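PDB 1VPV: fatty acid-binding protein TM_1468 from Thermotoga maritima, which binds long-chain fatty acids such as palmitate and may take part in lipid transport or fatty acid metabolism. Local coordinates for residues A[52-63]-A[274-282]; A[169-177]-A[224-235]. One frame throughout, in Å; residues are numbered along the deposited sequence.

Contact 1 (A[52-63]-A[274-282]); sequences DEREPEEIMNFY and SPMGKVITT. With PLM (palmitic acid), chain D.
The N terminus of helix 278-284 sits on the carboxylate of D52. Each oxygen takes one first-turn amide: K278 N donates to OD1 at 2.9 Å, and V279 N donates to OD2 at 3.1 Å. Both donors come from above the carboxylate plane. CG of D52 is anti to its own backbone N (chi1 -170°), which swings the acid across to the helix start. A water bonded to OD2 and to I280 N extends this grip by one residue. The helix dipole would probably favour a negative group here. S21 OG is a further partner of OD2.

K278 lies over the ring of F62. Its CB stands 3.6 Å from the ring centroid, almost on the ring normal, a CH-pi contact. The chain then runs on extended past CD1 to E58, where NZ forms a salt bridge with OE1 at 3.1 Å. E50 and the carbonyl of P51 share the same ammonium group. At the ring edge T282 OG1 approaches F62 CZ.

This is a joint between the two halves of the DegV fold. Helix 56-68 belongs to the first half, while strand 267-275 and the helix after it belong to the second. The two helix segments run nearly parallel, 24° apart. R54 meets the end of the strand: NH1 and NH2 both donate to P275 O, each at 3.2 Å, with that oxygen in the guanidinium plane. NH2 also bonds to V25 O. Beside this grip, Y63 OH makes a weak bond to M276 O at 2.6 Å. I59 CG2 rests against P275 CB at 4.4 Å. V279 CG1 and I280 CD1 touch the palmitate chain, as does M276 CE from the loop before the helix.

Contact 2 (A[169-177]-A[224-235]); sequences DFKAIFYVS and AIEALIEKLRED. With PLM (palmitic acid), chain D.
I173 and L228 make the apolar centre of this strand-helix layer. Their side chains lie alongside, pointing opposite ways, with I173 CG2 3.7 Å from L228 CB. I173 CD1 reaches on to L232 CB at 4.0 Å. L228 CD1 presses on the strand backbone, 3.6 Å from F174 CA. Next along the strand, Y175 turns one ring face to A224, whose CB lies 3.7 Å from the ring centroid in a CH-pi contact. CG of Y175 lies between its backbone N and carbonyl carbon (chi1 71°), and from there the ring lies with one face on A224 CB.

Side chains alternate along the strand: K171, I173 and Y175 point to the helix, A172 and F174 to the bound palmitate. Palmitate atom CC stands 3.7 Å above the plane of the F174 ring, over its centre. With an alanine at F174, the lipid tail would probably lose this flat support, and a gap is likely to open beside it.

At the polar edge, K171 CD passes L232 CD1 at 3.6 Å. K171 NZ then forms a salt bridge with D235 OD2 at 2.6 Å, on the syn side of the carboxylate. R298 pairs with the same oxygen.

Strand 170-176 is an inner strand of the mixed sheet, between 201-208 and 289-295. The 224-232 part of helix 220-232 runs nearly antiparallel to the strand, at 160°, and packs beside helix 252-263 through I225, L228 and I229.

How the contacts relate
From the N terminus, the chain first reaches 52-63, which leads into helix 56-68. It then completes the first sheet and enters the second with strand 170-176. Contact 2 closes a loop of 46 residues when helix 220-232 returns over that strand. Contact 1 closes last, when 274-282 comes back to 52-63 after 210 residues. Contact 2 is therefore nested inside the loop of contact 1. Contact 1 joins the two halves of the fold, and contact 2 lies within the second. Strands 241-248 and 289-295 separate 170-176 from 267-275 in the same sheet. The centres of the two contacts are about 23 Å apart, yet both contacts touch the one palmitate.

Contact 1 (A[52-63]-A[274-282])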
loop_
_atom_site.group_PDB
_atom_site.type_symbol
_atom_site.label_atom_id
_atom_site.label_comp_id
_atom_site.label_asym_id
_atom_site.label_seq_id
_atom_site.Cartn_x
_atom_site.Cartn_y
_atom_site.Cartn_z
ATOM N N ASP A 52 -10.201 1.753 -9.649
ATOM C CA ASP A 52 -9.858 0.958 -8.458
ATOM C C ASP A 52 -10.578 1.545 -7.236
ATOM O O ASP A 52 -9.968 2.224 -6.405
ATOM C CB ASP A 52 -8.328 0.966 -8.311
ATOM C CG ASP A 52 -7.784 -0.022 -7.250
ATOM O OD1 ASP A 52 -8.543 -0.725 -6.576
ATOM O OD2 ASP A 52 -6.549 -0.088 -7.070
ATOM N N GLU A 53 -11.894 1.313 -7.136
ATOM C CA GLU A 53 -12.690 1.863 -6.019
ATOM C C GLU A 53 -12.535 1.008 -4.764
ATOM O O GLU A 53 -12.604 -0.216 -4.862
ATOM C CB GLU A 53 -14.176 1.881 -6.366
ATOM C CG GLU A 53 -14.586 2.819 -7.480
ATOM C CD GLU A 53 -14.568 4.308 -7.122
ATOM O OE1 GLU A 53 -14.336 4.683 -5.950
ATOM O OE2 GLU A 53 -14.803 5.113 -8.052
ATOM N N ARG A 54 -12.365 1.634 -3.597
ATOM C CA ARG A 54 -12.234 0.893 -2.338
ATOM C C ARG A 54 -13.593 0.535 -1.813
ATOM O O ARG A 54 -14.073 1.139 -0.870
ATOM C CB ARG A 54 -11.500 1.665 -1.220
ATOM C CG ARG A 54 -10.035 1.739 -1.302
ATOM C CD ARG A 54 -9.315 0.394 -1.465
ATOM N NE ARG A 54 -9.063 -0.395 -0.248
ATOM C CZ ARG A 54 -8.498 -1.606 -0.280
ATOM N NH1 ARG A 54 -8.151 -2.151 -1.435
ATOM N NH2 ARG A 54 -8.304 -2.301 0.827
ATOM N N GLU A 55 -14.154 -0.505 -2.389
ATOM C CA GLU A 55 -15.459 -0.992 -2.055
ATOM C C GLU A 55 -15.330 -2.518 -2.086
ATOM O O GLU A 55 -14.881 -3.055 -3.092
ATOM C CB GLU A 55 -16.430 -0.463 -3.103
ATOM C CG GLU A 55 -17.544 -1.414 -3.540
ATOM C CD GLU A 55 -18.642 -1.539 -2.523
ATOM O OE1 GLU A 55 -19.277 -0.509 -2.233
ATOM O OE2 GLU A 55 -18.874 -2.666 -2.025
ATOM N N PRO A 56 -15.663 -3.212 -0.975
ATOM C CA PRO A 56 -15.418 -4.668 -0.918
ATOM C C PRO A 56 -16.006 -5.451 -2.094
ATOM O O PRO A 56 -15.337 -6.318 -2.616
ATOM C CB PRO A 56 -16.109 -5.114 0.388
ATOM C CG PRO A 56 -16.280 -3.893 1.190
ATOM C CD PRO A 56 -16.287 -2.700 0.263
ATOM N N GLU A 57 -17.250 -5.163 -2.494
ATOM C CA GLU A 57 -17.883 -5.891 -3.611
ATOM C C GLU A 57 -17.096 -5.735 -4.917
ATOM O O GLU A 57 -16.871 -6.729 -5.617
ATOM C CB GLU A 57 -19.334 -5.450 -3.842
ATOM N N GLU A 58 -16.680 -4.509 -5.251
ATOM C CA GLU A 58 -15.975 -4.272 -6.507
ATOM C C GLU A 58 -14.645 -4.969 -6.540
ATOM O O GLU A 58 -14.256 -5.540 -7.570
ATOM C CB GLU A 58 -15.804 -2.793 -6.809
ATOM C CG GLU A 58 -17.040 -2.216 -7.561
ATOM C CD GLU A 58 -16.700 -1.033 -8.456
ATOM O OE1 GLU A 58 -15.962 -1.238 -9.462
ATOM O OE2 GLU A 58 -17.189 0.094 -8.160
ATOM N N ILE A 59 -13.967 -4.959 -5.409
ATOM C CA ILE A 59 -12.697 -5.619 -5.318
ATOM C C ILE A 59 -12.851 -7.131 -5.503
ATOM O O ILE A 59 -12.056 -7.758 -6.222
ATOM C CB ILE A 59 -11.935 -5.225 -4.037
ATOM C CG1 ILE A 59 -11.304 -3.856 -4.262
ATOM C CG2 ILE A 59 -10.842 -6.215 -3.738
ATOM C CD1 ILE A 59 -10.847 -3.177 -2.980
HETATM N N MSE A 60 -13.867 -7.707 -4.883
HETATM C CA MSE A 60 -14.204 -9.116 -5.090
HETATM C C MSE A 60 -14.565 -9.542 -6.522
HETATM O O MSE A 60 -14.182 -10.631 -6.972
HETATM C CB MSE A 60 -15.404 -9.419 -4.254
HETATM C CG MSE A 60 -15.083 -9.486 -2.812
HETATM SE SE MSE A 60 -15.443 -11.305 -2.312
HETATM C CE MSE A 60 -17.438 -11.188 -2.257
ATOM N N ASN A 61 -15.371 -8.725 -7.194
ATOM C CA ASN A 61 -15.722 -8.945 -8.592
ATOM C C ASN A 61 -14.472 -8.969 -9.480
ATOM O O ASN A 61 -14.323 -9.834 -10.365
ATOM C CB ASN A 61 -16.662 -7.841 -9.060
ATOM C CG ASN A 61 -17.187 -8.077 -10.449
ATOM O OD1 ASN A 61 -16.756 -7.432 -11.405
ATOM N ND2 ASN A 61 -18.121 -9.006 -10.576
ATOM N N PHE A 62 -13.577 -8.021 -9.230
ATOM C CA PHE A 62 -12.362 -7.915 -9.967
ATOM C C PHE A 62 -11.511 -9.173 -9.788
ATOM O O PHE A 62 -10.885 -9.658 -10.718
ATOM C CB PHE A 62 -11.570 -6.700 -9.487
ATOM C CG PHE A 62 -10.304 -6.491 -10.254
ATOM C CD1 PHE A 62 -10.342 -5.840 -11.499
ATOM C CD2 PHE A 62 -9.091 -6.983 -9.773
ATOM C CE1 PHE A 62 -9.193 -5.666 -12.244
ATOM C CE2 PHE A 62 -7.948 -6.805 -10.498
ATOM C CZ PHE A 62 -7.993 -6.160 -11.764
ATOM N N TYR A 63 -11.454 -9.666 -8.562
ATOM C CA TYR A 63 -10.706 -10.867 -8.273
ATOM C C TYR A 63 -11.227 -12.003 -9.144
ATOM O O TYR A 63 -10.470 -12.807 -9.647
ATOM C CB TYR A 63 -10.834 -11.270 -6.781
ATOM C CG TYR A 63 -9.995 -10.486 -5.773
ATOM C CD1 TYR A 63 -8.828 -9.810 -6.142
ATOM C CD2 TYR A 63 -10.350 -10.478 -4.423
ATOM C CE1 TYR A 63 -8.062 -9.126 -5.192
ATOM C CE2 TYR A 63 -9.578 -9.816 -3.477
ATOM C CZ TYR A 63 -8.442 -9.145 -3.861
ATOM O OH TYR A 63 -7.691 -8.468 -2.901
ATOM N N SER A 274 -6.262 -6.424 5.028
ATOM C CA SER A 274 -6.801 -5.637 3.922
ATOM C C SER A 274 -6.576 -6.298 2.556
ATOM O O SER A 274 -5.431 -6.563 2.154
ATOM C CB SER A 274 -6.140 -4.265 3.900
ATOM O OG SER A 274 -6.751 -3.419 2.957
ATOM N N PRO A 275 -7.654 -6.537 1.820
ATOM C CA PRO A 275 -7.464 -7.102 0.494
ATOM C C PRO A 275 -6.764 -6.112 -0.452
ATOM O O PRO A 275 -7.021 -4.925 -0.401
ATOM C CB PRO A 275 -8.885 -7.376 0.020
ATOM C CG PRO A 275 -9.726 -6.489 0.804
ATOM C CD PRO A 275 -9.068 -6.306 2.129
HETATM N N MSE A 276 -5.883 -6.598 -1.298
HETATM C CA MSE A 276 -5.214 -5.712 -2.251
HETATM C C MSE A 276 -6.187 -5.329 -3.368
HETATM O O MSE A 276 -6.959 -6.176 -3.883
HETATM C CB MSE A 276 -3.971 -6.385 -2.834
HETATM C CG MSE A 276 -2.883 -6.605 -1.847
HETATM SE SE MSE A 276 -1.591 -8.070 -2.301
HETATM C CE MSE A 276 0.141 -7.060 -1.985
ATOM N N GLY A 277 -6.155 -4.047 -3.725
ATOM C CA GLY A 277 -7.062 -3.501 -4.748
ATOM C C GLY A 277 -6.756 -3.982 -6.165
ATOM O O GLY A 277 -5.924 -4.863 -6.379
ATOM N N LYS A 278 -7.437 -3.381 -7.132
ATOM C CA LYS A 278 -7.326 -3.802 -8.540
ATOM C C LYS A 278 -5.929 -3.537 -9.125
ATOM O O LYS A 278 -5.359 -4.373 -9.816
ATOM C CB LYS A 278 -8.402 -3.118 -9.422
ATOM C CG LYS A 278 -9.820 -3.142 -8.868
ATOM C CD LYS A 278 -10.815 -2.702 -9.947
ATOM C CE LYS A 278 -12.254 -2.667 -9.439
ATOM N NZ LYS A 278 -13.098 -1.969 -10.439
ATOM N N VAL A 279 -5.382 -2.372 -8.839
ATOM C CA VAL A 279 -4.072 -2.008 -9.381
ATOM C C VAL A 279 -2.951 -2.867 -8.779
ATOM O O VAL A 279 -2.135 -3.441 -9.497
ATOM C CB VAL A 279 -3.809 -0.509 -9.192
ATOM C CG1 VAL A 279 -2.417 -0.147 -9.624
ATOM C CG2 VAL A 279 -4.817 0.288 -10.019
ATOM N N ILE A 280 -2.899 -2.975 -7.471
ATOM C CA ILE A 280 -1.864 -3.785 -6.870
ATOM C C ILE A 280 -1.972 -5.252 -7.362
ATOM O O ILE A 280 -0.975 -5.875 -7.775
ATOM C CB ILE A 280 -1.885 -3.634 -5.345
ATOM C CG1 ILE A 280 -1.393 -2.221 -4.964
ATOM C CG2 ILE A 280 -1.056 -4.704 -4.678
ATOM C CD1 ILE A 280 0.102 -2.013 -5.110
ATOM N N THR A 281 -3.188 -5.768 -7.371
ATOM C CA THR A 281 -3.416 -7.139 -7.820
ATOM C C THR A 281 -2.939 -7.368 -9.237
ATOM O O THR A 281 -2.387 -8.426 -9.567
ATOM C CB THR A 281 -4.908 -7.481 -7.759
ATOM O OG1 THR A 281 -5.338 -7.314 -6.413
ATOM C CG2 THR A 281 -5.147 -8.920 -8.147
ATOM N N THR A 282 -3.200 -6.381 -10.081
ATOM C CA THR A 282 -2.888 -6.461 -11.497
ATOM C C THR A 282 -1.404 -6.693 -11.645
ATOM O O THR A 282 -0.977 -7.491 -12.496
ATOM C CB THR A 282 -3.360 -5.192 -12.236
ATOM O OG1 THR A 282 -4.804 -5.235 -12.403
ATOM C CG2 THR A 282 -2.667 -5.067 -13.607
HETATM C C1 PLM D . 0.340 3.266 -11.991
HETATM O O1 PLM D . 0.723 4.471 -11.921
HETATM O O2 PLM D . -0.065 2.756 -13.085
HETATM C C2 PLM D . 0.352 2.448 -10.720
HETATM C C3 PLM D . 1.544 1.513 -10.678
HETATM C C4 PLM D . 1.450 0.604 -9.460
HETATM C C5 PLM D . 2.620 -0.374 -9.480
HETATM C C6 PLM D . 2.596 -1.319 -8.306
HETATM C C7 PLM D . 3.796 -2.253 -8.281
HETATM C C8 PLM D . 3.550 -3.439 -7.353
HETATM C C9 PLM D . 3.658 -3.041 -5.898
HETATM C CA PLM D . 3.332 -4.190 -4.965
HETATM C CB PLM D . 3.602 -3.800 -3.520
HETATM C CC PLM D . 3.002 -4.834 -2.571
HETATM C CD PLM D . 3.391 -4.575 -1.101
HETATM C CE PLM D . 2.623 -5.460 -0.136
HETATM C CF PLM D . 3.127 -5.346 1.294
HETATM C CG PLM D . 2.521 -4.153 2.040
HETATM O O HOH W 1 -4.749 -1.503 -5.422
#

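Contact 2 (A[169-177]-A[224-235])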
loop_
_atom_site.group_PDB
_atom_site.type_symbol
_atom_site.label_atom_id
_atom_site.label_comp_id
_atom_site.label_asym_id
_atom_site.label_seq_id
_atom_site.Cartn_x
_atom_site.Cartn_y
_atom_site.Cartn_z
ATOM N N ASP A 169 10.844 2.696 9.649
ATOM C CA ASP A 169 9.809 2.221 10.557
ATOM C C ASP A 169 8.569 1.724 9.836
ATOM O O ASP A 169 7.689 1.117 10.461
ATOM C CB ASP A 169 9.343 3.373 11.457
ATOM C CG ASP A 169 10.362 3.750 12.524
ATOM O OD1 ASP A 169 11.233 2.921 12.834
ATOM O OD2 ASP A 169 10.271 4.886 13.042
ATOM N N PHE A 170 8.434 2.072 8.557
ATOM C CA PHE A 170 7.362 1.506 7.704
ATOM C C PHE A 170 7.972 0.630 6.605
ATOM O O PHE A 170 8.806 1.094 5.845
ATOM C CB PHE A 170 6.518 2.603 7.093
ATOM C CG PHE A 170 6.080 3.654 8.092
ATOM C CD1 PHE A 170 5.097 3.371 9.022
ATOM C CD2 PHE A 170 6.646 4.909 8.092
ATOM C CE1 PHE A 170 4.703 4.305 9.910
ATOM C CE2 PHE A 170 6.240 5.865 8.991
ATOM C CZ PHE A 170 5.279 5.574 9.894
ATOM N N LYS A 171 7.565 -0.630 6.559
ATOM C CA LYS A 171 8.111 -1.623 5.639
ATOM C C LYS A 171 7.006 -2.289 4.848
ATOM O O LYS A 171 5.865 -2.405 5.314
ATOM C CB LYS A 171 8.863 -2.682 6.442
ATOM C CG LYS A 171 9.887 -2.077 7.388
ATOM C CD LYS A 171 10.627 -3.134 8.088
ATOM C CE LYS A 171 11.662 -2.536 8.999
ATOM N NZ LYS A 171 12.702 -1.850 8.183
ATOM N N ALA A 172 7.344 -2.688 3.628
ATOM C CA ALA A 172 6.450 -3.488 2.771
ATOM C C ALA A 172 7.225 -4.724 2.300
ATOM O O ALA A 172 8.298 -4.601 1.679
ATOM C CB ALA A 172 5.981 -2.670 1.606
ATOM N N ILE A 173 6.704 -5.898 2.654
ATOM C CA ILE A 173 7.369 -7.199 2.468
ATOM C C ILE A 173 6.292 -8.213 2.010
ATOM O O ILE A 173 5.233 -8.331 2.633
ATOM C CB ILE A 173 8.032 -7.651 3.785
ATOM C CG1 ILE A 173 9.082 -6.606 4.229
ATOM C CG2 ILE A 173 8.665 -9.038 3.647
ATOM C CD1 ILE A 173 9.701 -6.853 5.594
ATOM N N PHE A 174 6.539 -8.931 0.918
ATOM C CA PHE A 174 5.479 -9.784 0.329
ATOM C C PHE A 174 6.058 -10.871 -0.562
ATOM O O PHE A 174 7.250 -10.831 -0.928
ATOM C CB PHE A 174 4.444 -8.927 -0.458
ATOM C CG PHE A 174 4.990 -8.266 -1.711
ATOM C CD1 PHE A 174 5.863 -7.166 -1.630
ATOM C CD2 PHE A 174 4.617 -8.724 -2.970
ATOM C CE1 PHE A 174 6.356 -6.514 -2.806
ATOM C CE2 PHE A 174 5.080 -8.108 -4.128
ATOM C CZ PHE A 174 5.974 -6.993 -4.050
ATOM N N TYR A 175 5.221 -11.857 -0.882
ATOM C CA TYR A 175 5.599 -12.899 -1.855
ATOM C C TYR A 175 4.511 -13.126 -2.851
ATOM O O TYR A 175 3.318 -13.029 -2.525
ATOM C CB TYR A 175 5.987 -14.211 -1.198
ATOM C CG TYR A 175 4.880 -15.050 -0.533
ATOM C CD1 TYR A 175 3.953 -15.776 -1.292
ATOM C CD2 TYR A 175 4.818 -15.184 0.844
ATOM C CE1 TYR A 175 2.979 -16.535 -0.707
ATOM C CE2 TYR A 175 3.835 -15.976 1.453
ATOM C CZ TYR A 175 2.947 -16.649 0.670
ATOM O OH TYR A 175 2.004 -17.422 1.257
ATOM N N VAL A 176 4.941 -13.421 -4.076
ATOM C CA VAL A 176 4.064 -13.778 -5.170
ATOM C C VAL A 176 4.374 -15.217 -5.563
ATOM O O VAL A 176 5.442 -15.739 -5.237
ATOM C CB VAL A 176 4.272 -12.829 -6.384
ATOM C CG1 VAL A 176 3.928 -11.397 -6.003
ATOM C CG2 VAL A 176 5.689 -12.929 -6.924
ATOM N N SER A 177 3.452 -15.859 -6.265
ATOM C CA SER A 177 3.688 -17.209 -6.746
ATOM C C SER A 177 3.988 -17.261 -8.246
ATOM O O SER A 177 4.519 -18.262 -8.746
ATOM C CB SER A 177 2.504 -18.106 -6.413
ATOM O OG SER A 177 1.360 -17.628 -7.113
ATOM N N ALA A 224 8.185 -19.415 2.341
ATOM C CA ALA A 224 7.951 -18.040 1.902
ATOM C C ALA A 224 7.654 -17.155 3.106
ATOM O O ALA A 224 8.247 -16.084 3.252
ATOM C CB ALA A 224 6.799 -17.992 0.933
ATOM N N ILE A 225 6.760 -17.636 3.967
ATOM C CA ILE A 225 6.400 -16.966 5.216
ATOM C C ILE A 225 7.654 -16.716 6.042
ATOM O O ILE A 225 7.880 -15.579 6.468
ATOM C CB ILE A 225 5.362 -17.822 6.039
ATOM C CG1 ILE A 225 3.955 -17.682 5.456
ATOM C CG2 ILE A 225 5.365 -17.483 7.525
ATOM C CD1 ILE A 225 3.018 -18.844 5.915
ATOM N N GLU A 226 8.462 -17.767 6.257
ATOM C CA GLU A 226 9.728 -17.624 7.001
ATOM C C GLU A 226 10.631 -16.566 6.372
ATOM O O GLU A 226 11.200 -15.721 7.067
ATOM C CB GLU A 226 10.507 -18.930 7.063
ATOM C CG GLU A 226 9.967 -20.009 8.008
ATOM C CD GLU A 226 10.567 -21.439 7.739
ATOM O OE1 GLU A 226 11.767 -21.553 7.366
ATOM O OE2 GLU A 226 9.829 -22.446 7.913
ATOM N N ALA A 227 10.764 -16.606 5.050
ATOM C CA ALA A 227 11.606 -15.638 4.346
ATOM C C ALA A 227 11.176 -14.185 4.602
ATOM O O ALA A 227 12.029 -13.298 4.703
ATOM C CB ALA A 227 11.602 -15.913 2.864
ATOM N N LEU A 228 9.869 -13.940 4.718
ATOM C CA LEU A 228 9.376 -12.547 4.853
ATOM C C LEU A 228 9.735 -12.008 6.220
ATOM O O LEU A 228 10.079 -10.835 6.377
ATOM C CB LEU A 228 7.843 -12.458 4.672
ATOM C CG LEU A 228 7.152 -12.784 3.338
ATOM C CD1 LEU A 228 5.830 -11.967 3.175
ATOM C CD2 LEU A 228 8.071 -12.506 2.209
ATOM N N ILE A 229 9.616 -12.898 7.203
ATOM C CA ILE A 229 9.864 -12.583 8.572
ATOM C C ILE A 229 11.365 -12.474 8.802
ATOM O O ILE A 229 11.787 -11.618 9.563
ATOM C CB ILE A 229 9.205 -13.621 9.522
ATOM C CG1 ILE A 229 7.680 -13.467 9.456
ATOM C CG2 ILE A 229 9.690 -13.437 10.974
ATOM C CD1 ILE A 229 6.919 -14.608 10.079
ATOM N N GLU A 230 12.158 -13.313 8.139
ATOM C CA GLU A 230 13.623 -13.188 8.247
ATOM C C GLU A 230 14.117 -11.870 7.640
ATOM O O GLU A 230 15.035 -11.265 8.170
ATOM C CB GLU A 230 14.372 -14.401 7.659
ATOM C CG GLU A 230 14.074 -15.691 8.399
ATOM C CD GLU A 230 14.903 -16.888 7.938
ATOM O OE1 GLU A 230 16.133 -16.909 8.208
ATOM O OE2 GLU A 230 14.319 -17.832 7.342
ATOM N N LYS A 231 13.495 -11.403 6.568
ATOM C CA LYS A 231 13.861 -10.107 6.010
ATOM C C LYS A 231 13.574 -8.965 6.989
ATOM O O LYS A 231 14.424 -8.110 7.215
ATOM C CB LYS A 231 13.163 -9.865 4.668
ATOM C CG LYS A 231 13.195 -8.405 4.166
ATOM C CD LYS A 231 14.617 -7.814 4.003
ATOM C CE LYS A 231 15.307 -8.310 2.740
ATOM N NZ LYS A 231 16.769 -7.989 2.692
ATOM N N LEU A 232 12.386 -8.955 7.574
ATOM C CA LEU A 232 12.057 -7.990 8.621
ATOM C C LEU A 232 13.074 -8.023 9.763
ATOM O O LEU A 232 13.434 -6.984 10.328
ATOM C CB LEU A 232 10.668 -8.283 9.171
ATOM C CG LEU A 232 10.244 -7.512 10.421
ATOM C CD1 LEU A 232 10.037 -6.051 10.071
ATOM C CD2 LEU A 232 8.978 -8.088 11.013
ATOM N N ARG A 233 13.540 -9.227 10.103
ATOM C CA ARG A 233 14.413 -9.426 11.223
ATOM C C ARG A 233 15.829 -8.881 10.957
ATOM O O ARG A 233 16.640 -8.779 11.867
ATOM C CB ARG A 233 14.471 -10.912 11.559
ATOM C CG ARG A 233 14.996 -11.202 12.948
ATOM C CD ARG A 233 15.187 -12.697 13.196
ATOM N NE ARG A 233 14.098 -13.500 12.638
ATOM C CZ ARG A 233 14.196 -14.795 12.323
ATOM N NH1 ARG A 233 15.333 -15.467 12.539
ATOM N NH2 ARG A 233 13.145 -15.428 11.796
ATOM N N GLU A 234 16.128 -8.538 9.718
ATOM C CA GLU A 234 17.437 -8.008 9.406
ATOM C C GLU A 234 17.701 -6.684 10.088
ATOM O O GLU A 234 18.849 -6.397 10.397
ATOM C CB GLU A 234 17.655 -7.887 7.900
ATOM C CG GLU A 234 17.849 -9.246 7.248
ATOM C CD GLU A 234 18.038 -9.164 5.739
ATOM O OE1 GLU A 234 18.165 -8.043 5.182
ATOM O OE2 GLU A 234 18.064 -10.239 5.106
ATOM N N ASP A 235 16.662 -5.891 10.348
ATOM C CA ASP A 235 16.857 -4.602 11.059
ATOM C C ASP A 235 15.963 -4.350 12.275
ATOM O O ASP A 235 16.018 -3.263 12.858
ATOM C CB ASP A 235 16.720 -3.415 10.090
ATOM C CG ASP A 235 15.268 -3.109 9.731
ATOM O OD1 ASP A 235 14.457 -4.066 9.635
ATOM O OD2 ASP A 235 14.949 -1.903 9.540
HETATM C C1 PLM D . 0.340 3.266 -11.991
HETATM O O1 PLM D . 0.723 4.471 -11.921
HETATM O O2 PLM D . -0.065 2.756 -13.085
HETATM C C2 PLM D . 0.352 2.448 -10.720
HETATM C C3 PLM D . 1.544 1.513 -10.678
HETATM C C4 PLM D . 1.450 0.604 -9.460
HETATM C C5 PLM D . 2.620 -0.374 -9.480
HETATM C C6 PLM D . 2.596 -1.319 -8.306
HETATM C C7 PLM D . 3.796 -2.253 -8.281
HETATM C C8 PLM D . 3.550 -3.439 -7.353
HETATM C C9 PLM D . 3.658 -3.041 -5.898
HETATM C CA PLM D . 3.332 -4.190 -4.965
HETATM C CB PLM D . 3.602 -3.800 -3.520
HETATM C CC PLM D . 3.002 -4.834 -2.571
HETATM C CD PLM D . 3.391 -4.575 -1.101
HETATM C CE PLM D . 2.623 -5.460 -0.136
HETATM C CF PLM D . 3.127 -5.346 1.294
HETATM C CG PLM D . 2.521 -4.153 2.040
#